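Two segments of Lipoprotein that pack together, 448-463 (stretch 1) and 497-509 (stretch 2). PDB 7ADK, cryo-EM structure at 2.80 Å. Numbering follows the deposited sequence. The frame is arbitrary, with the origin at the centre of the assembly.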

# COMPACT_ATOMS: atom_id res chain seq x y z
N ASN B 448 20.52 -16.85 0.07
CA ASN B 448 21.67 -16.48 0.87
C ASN B 448 21.74 -17.19 2.23
O ASN B 448 20.76 -17.71 2.75
CB ASN B 448 21.82 -14.97 0.93
CG ASN B 448 20.74 -14.31 1.70
OD1 ASN B 448 19.56 -14.55 1.52
ND2 ASN B 448 21.10 -13.47 2.62
N SER B 449 22.94 -17.27 2.78
CA SER B 449 23.29 -18.12 3.93
C SER B 449 22.60 -17.73 5.24
O SER B 449 22.11 -18.60 5.96
CB SER B 449 24.80 -18.15 4.11
OG SER B 449 25.17 -19.21 4.93
N HIS B 450 22.43 -16.44 5.53
CA HIS B 450 21.64 -16.05 6.70
C HIS B 450 20.13 -16.31 6.56
O HIS B 450 19.42 -16.27 7.57
CB HIS B 450 21.94 -14.62 7.14
CG HIS B 450 21.22 -13.55 6.39
ND1 HIS B 450 21.74 -12.75 5.41
CD2 HIS B 450 19.98 -13.04 6.70
CE1 HIS B 450 20.86 -11.78 5.14
NE2 HIS B 450 19.75 -11.94 5.88
N VAL B 451 19.62 -16.59 5.36
CA VAL B 451 18.24 -17.05 5.14
C VAL B 451 18.18 -18.57 5.24
O VAL B 451 17.32 -19.09 5.94
CB VAL B 451 17.66 -16.51 3.81
CG1 VAL B 451 16.31 -17.13 3.44
CG2 VAL B 451 17.49 -15.00 3.88
N ALA B 452 19.11 -19.28 4.61
CA ALA B 452 19.14 -20.73 4.63
C ALA B 452 19.39 -21.33 6.03
O ALA B 452 18.93 -22.43 6.31
CB ALA B 452 20.20 -21.20 3.64
N LYS B 453 20.05 -20.62 6.96
CA LYS B 453 20.19 -21.03 8.37
C LYS B 453 18.88 -21.02 9.18
O LYS B 453 18.85 -21.53 10.28
CB LYS B 453 21.36 -20.32 9.07
CG LYS B 453 21.13 -18.93 9.66
CD LYS B 453 22.34 -18.51 10.53
CE LYS B 453 22.13 -17.19 11.29
NZ LYS B 453 23.15 -16.98 12.34
N GLY B 454 17.79 -20.49 8.62
CA GLY B 454 16.45 -20.65 9.18
C GLY B 454 15.91 -22.07 9.09
O GLY B 454 14.95 -22.42 9.77
N ILE B 455 16.52 -22.93 8.27
CA ILE B 455 16.24 -24.37 8.24
C ILE B 455 16.83 -25.01 9.51
O ILE B 455 18.02 -25.30 9.56
CB ILE B 455 16.71 -25.03 6.93
CG1 ILE B 455 16.15 -24.36 5.66
CG2 ILE B 455 16.30 -26.50 6.90
CD1 ILE B 455 16.78 -24.82 4.37
N LYS B 456 16.00 -25.21 10.54
CA LYS B 456 16.31 -25.77 11.87
C LYS B 456 15.51 -27.04 12.16
O LYS B 456 14.43 -27.22 11.59
CB LYS B 456 16.03 -24.74 12.96
CG LYS B 456 16.84 -23.44 12.85
CD LYS B 456 16.62 -22.61 14.11
CE LYS B 456 17.40 -21.30 14.09
NZ LYS B 456 17.30 -20.57 15.32
N ASP B 457 15.98 -27.91 13.04
CA ASP B 457 15.26 -29.18 13.30
C ASP B 457 13.91 -29.02 14.03
O ASP B 457 13.02 -29.85 13.87
CB ASP B 457 16.14 -30.19 14.06
CG ASP B 457 17.44 -30.56 13.35
OD1 ASP B 457 18.33 -29.68 13.21
OD2 ASP B 457 17.61 -31.75 12.99
N GLY B 458 13.71 -27.95 14.79
CA GLY B 458 12.46 -27.68 15.50
C GLY B 458 11.33 -27.09 14.64
O GLY B 458 10.34 -26.60 15.17
N MET B 459 11.48 -27.06 13.31
CA MET B 459 10.59 -26.33 12.40
C MET B 459 9.19 -26.94 12.29
O MET B 459 9.04 -28.15 12.11
CB MET B 459 11.28 -26.24 11.04
CG MET B 459 10.59 -25.30 10.07
SD MET B 459 11.07 -25.55 8.36
CE MET B 459 12.82 -25.29 8.45
N VAL B 460 8.15 -26.11 12.36
CA VAL B 460 6.74 -26.52 12.32
C VAL B 460 6.09 -26.38 10.94
O VAL B 460 5.18 -27.13 10.63
CB VAL B 460 5.89 -25.82 13.39
CG1 VAL B 460 6.35 -26.23 14.78
CG2 VAL B 460 5.86 -24.30 13.30
N SER B 461 6.56 -25.45 10.11
CA SER B 461 6.09 -25.30 8.73
C SER B 461 7.08 -24.57 7.82
O SER B 461 7.93 -23.81 8.27
CB SER B 461 4.70 -24.64 8.65
OG SER B 461 4.78 -23.32 9.15
N PHE B 462 6.96 -24.83 6.52
CA PHE B 462 7.74 -24.29 5.41
C PHE B 462 6.76 -23.83 4.35
O PHE B 462 5.78 -24.52 4.09
CB PHE B 462 8.69 -25.39 4.90
CG PHE B 462 9.13 -25.29 3.46
CD1 PHE B 462 9.85 -24.17 3.02
CD2 PHE B 462 8.79 -26.32 2.55
CE1 PHE B 462 10.25 -24.08 1.68
CE2 PHE B 462 9.24 -26.26 1.21
CZ PHE B 462 9.96 -25.14 0.78
N SER B 463 6.97 -22.69 3.72
CA SER B 463 6.06 -22.21 2.67
C SER B 463 6.77 -21.52 1.50
O SER B 463 7.85 -20.98 1.67
CB SER B 463 4.99 -21.32 3.30
OG SER B 463 3.92 -21.11 2.42
N ASN B 497 7.28 -37.13 11.32
CA ASN B 497 8.27 -36.86 10.27
C ASN B 497 8.85 -35.45 10.43
O ASN B 497 8.12 -34.53 10.77
CB ASN B 497 7.64 -37.05 8.89
CG ASN B 497 7.33 -38.50 8.60
OD1 ASN B 497 8.14 -39.24 8.08
ND2 ASN B 497 6.15 -38.96 8.94
N LYS B 498 10.15 -35.24 10.19
CA LYS B 498 10.81 -33.93 10.37
C LYS B 498 10.84 -33.16 9.05
O LYS B 498 10.99 -33.75 7.98
CB LYS B 498 12.20 -34.13 10.98
CG LYS B 498 12.25 -34.86 12.33
CD LYS B 498 11.53 -34.16 13.50
CE LYS B 498 12.20 -32.83 13.86
NZ LYS B 498 11.52 -32.13 14.96
N LEU B 499 10.72 -31.84 9.09
CA LEU B 499 10.68 -31.02 7.88
C LEU B 499 12.04 -30.93 7.17
O LEU B 499 12.09 -30.87 5.94
CB LEU B 499 10.03 -29.67 8.26
CG LEU B 499 9.20 -28.96 7.18
CD1 LEU B 499 8.23 -29.85 6.40
CD2 LEU B 499 8.31 -27.93 7.87
N GLU B 500 13.15 -31.08 7.91
CA GLU B 500 14.49 -31.31 7.34
C GLU B 500 14.68 -32.65 6.59
O GLU B 500 15.62 -32.78 5.82
CB GLU B 500 15.62 -31.17 8.36
CG GLU B 500 16.04 -29.72 8.65
CD GLU B 500 17.46 -29.65 9.25
OE1 GLU B 500 17.85 -30.53 10.02
OE2 GLU B 500 18.26 -28.79 8.86
N ASP B 501 13.81 -33.64 6.76
CA ASP B 501 13.90 -34.86 5.93
C ASP B 501 13.57 -34.60 4.45
O ASP B 501 13.91 -35.42 3.60
CB ASP B 501 13.00 -35.96 6.49
CG ASP B 501 13.25 -36.34 7.95
OD1 ASP B 501 14.40 -36.17 8.43
OD2 ASP B 501 12.32 -36.85 8.60
N ALA B 502 12.92 -33.47 4.13
CA ALA B 502 12.44 -33.12 2.80
C ALA B 502 13.00 -31.80 2.24
O ALA B 502 13.02 -31.60 1.02
CB ALA B 502 10.92 -33.10 2.87
N VAL B 503 13.43 -30.87 3.10
CA VAL B 503 14.04 -29.57 2.75
C VAL B 503 15.42 -29.44 3.40
O VAL B 503 15.53 -29.48 4.62
CB VAL B 503 13.14 -28.40 3.16
CG1 VAL B 503 13.77 -27.05 2.86
CG2 VAL B 503 11.81 -28.45 2.42
N THR B 504 16.48 -29.22 2.61
CA THR B 504 17.88 -29.29 3.08
C THR B 504 18.72 -28.16 2.52
O THR B 504 18.72 -27.95 1.31
CB THR B 504 18.49 -30.65 2.68
OG1 THR B 504 17.76 -31.74 3.17
CG2 THR B 504 19.93 -30.84 3.14
N ALA B 505 19.53 -27.46 3.33
CA ALA B 505 20.59 -26.59 2.81
C ALA B 505 21.80 -27.44 2.35
O ALA B 505 22.43 -28.11 3.17
CB ALA B 505 20.98 -25.58 3.89
N ILE B 506 22.11 -27.46 1.06
CA ILE B 506 23.12 -28.35 0.46
C ILE B 506 24.50 -27.72 0.27
O ILE B 506 25.51 -28.40 0.45
CB ILE B 506 22.55 -28.96 -0.83
CG1 ILE B 506 21.90 -30.27 -0.42
CG2 ILE B 506 23.54 -29.15 -1.96
CD1 ILE B 506 21.38 -31.11 -1.55
N PHE B 507 24.58 -26.43 -0.04
CA PHE B 507 25.83 -25.69 -0.19
C PHE B 507 25.73 -24.37 0.57
O PHE B 507 24.68 -23.75 0.55
CB PHE B 507 26.13 -25.51 -1.69
CG PHE B 507 27.39 -24.75 -2.04
CD1 PHE B 507 28.63 -25.13 -1.50
CD2 PHE B 507 27.34 -23.64 -2.90
CE1 PHE B 507 29.79 -24.40 -1.78
CE2 PHE B 507 28.51 -22.92 -3.20
CZ PHE B 507 29.73 -23.29 -2.63
N HIS B 508 26.79 -23.95 1.26
CA HIS B 508 26.80 -22.75 2.14
C HIS B 508 27.88 -21.71 1.82
O HIS B 508 27.99 -20.73 2.55
CB HIS B 508 26.85 -23.19 3.61
CG HIS B 508 25.55 -23.19 4.33
ND1 HIS B 508 24.83 -22.08 4.69
CD2 HIS B 508 24.91 -24.26 4.84
CE1 HIS B 508 23.79 -22.48 5.42
NE2 HIS B 508 23.82 -23.80 5.52
N ALA B 509 28.72 -21.92 0.79
CA ALA B 509 29.78 -20.97 0.39
C ALA B 509 30.68 -20.48 1.54
O ALA B 509 31.14 -19.34 1.56
CB ALA B 509 29.21 -19.83 -0.45

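The two stretches belong to one chain and run in opposite directions along each other. Ser449 lies beside His508, Ala452 beside Ala505, Asp457 beside Glu500 and Met459 beside Leu499. Ser449 CA is 6.1 Å from His508 CA, and Met459 CA is 6.5 Å from Leu499 CA. No backbone-to-backbone hydrogen bond joins the stretches, so side chains do most of the work. The two stretches bury 733 Å² between them, both sides summed.

After Asn448, stretch 1 forms a short helix that starts at Ser449. A type I turn from Ala452 to Ile455 follows, then a second from Lys456 to Met459, and a strand begins at Ser461. Stretch 2 has a 3-10 segment at 499-501 and a strand at 503-507. The backbone bond from Val503 N to Leu499 O (3.1 Å) ties the start of that strand back to the 3-10 segment.

Leu499 has the most surface covered by the other stretch. Its side chain points toward stretch 1, and CD2 is the atom that makes the close contacts. Leu499 CD2 lies 3.7 Å from Met459 SD, 3.5 Å from Ser461 CA and 3.9 Å from Phe462 CB. The leucine methyl thus packs against backbone as well as side chains. These contacts are apolar and depend on close fit rather than direction.

Ile455 comes second. It leaves the first turn with CB directed toward stretch 2. Its CD1 sits 4.0 Å from Val503 CG1 and 4.3 Å from Ala505 CB. Val503 and Ala505 are two apart in the strand, and both point toward stretch 1. Thr504, between them, points away. Ala452 CB adds a looser contact with Ala505 CB at 4.5 Å. Val503 also serves a second partner: its CG2 lies over one face of the Phe462 ring, 4.0 Å from the centroid. This is a CH-pi contact, in which a methyl group meets the pi electrons of the ring.

Glu500 is the third large contributor, and its setting is mixed. Its OE2 is 3.6 Å from Ile455 CG2, so the carboxylate borders an apolar side chain. Its OE1 is 3.2 Å from Asp457 OD2. Both groups are acidic, and this is no hydrogen bond. If both are charged, the approach is unfavourable. Both carboxylate oxygens of Glu500 are hydrogen-bonded elsewhere in the structure, which can help offset the cost. Nearby, Lys498 CB points sideways, but the end of its side chain comes nearer to stretch 1, and Lys498 NZ gives a weak hydrogen bond to the backbone Asp457 O at 2.9 Å.

At the other end, His508 CB points sideways, but the ring comes nearer to stretch 1. Ser449 OG and His508 ND1 form a hydrogen bond of 2.9 Å. Either atom could be the donor. The hydroxyl lies at the ring edge, near its plane, where the ND1 lone pair or hydrogen would lie. Ala452 CB is 4.2 Å from His508 CE1, so the same ring meets a methyl group as well as a hydroxyl.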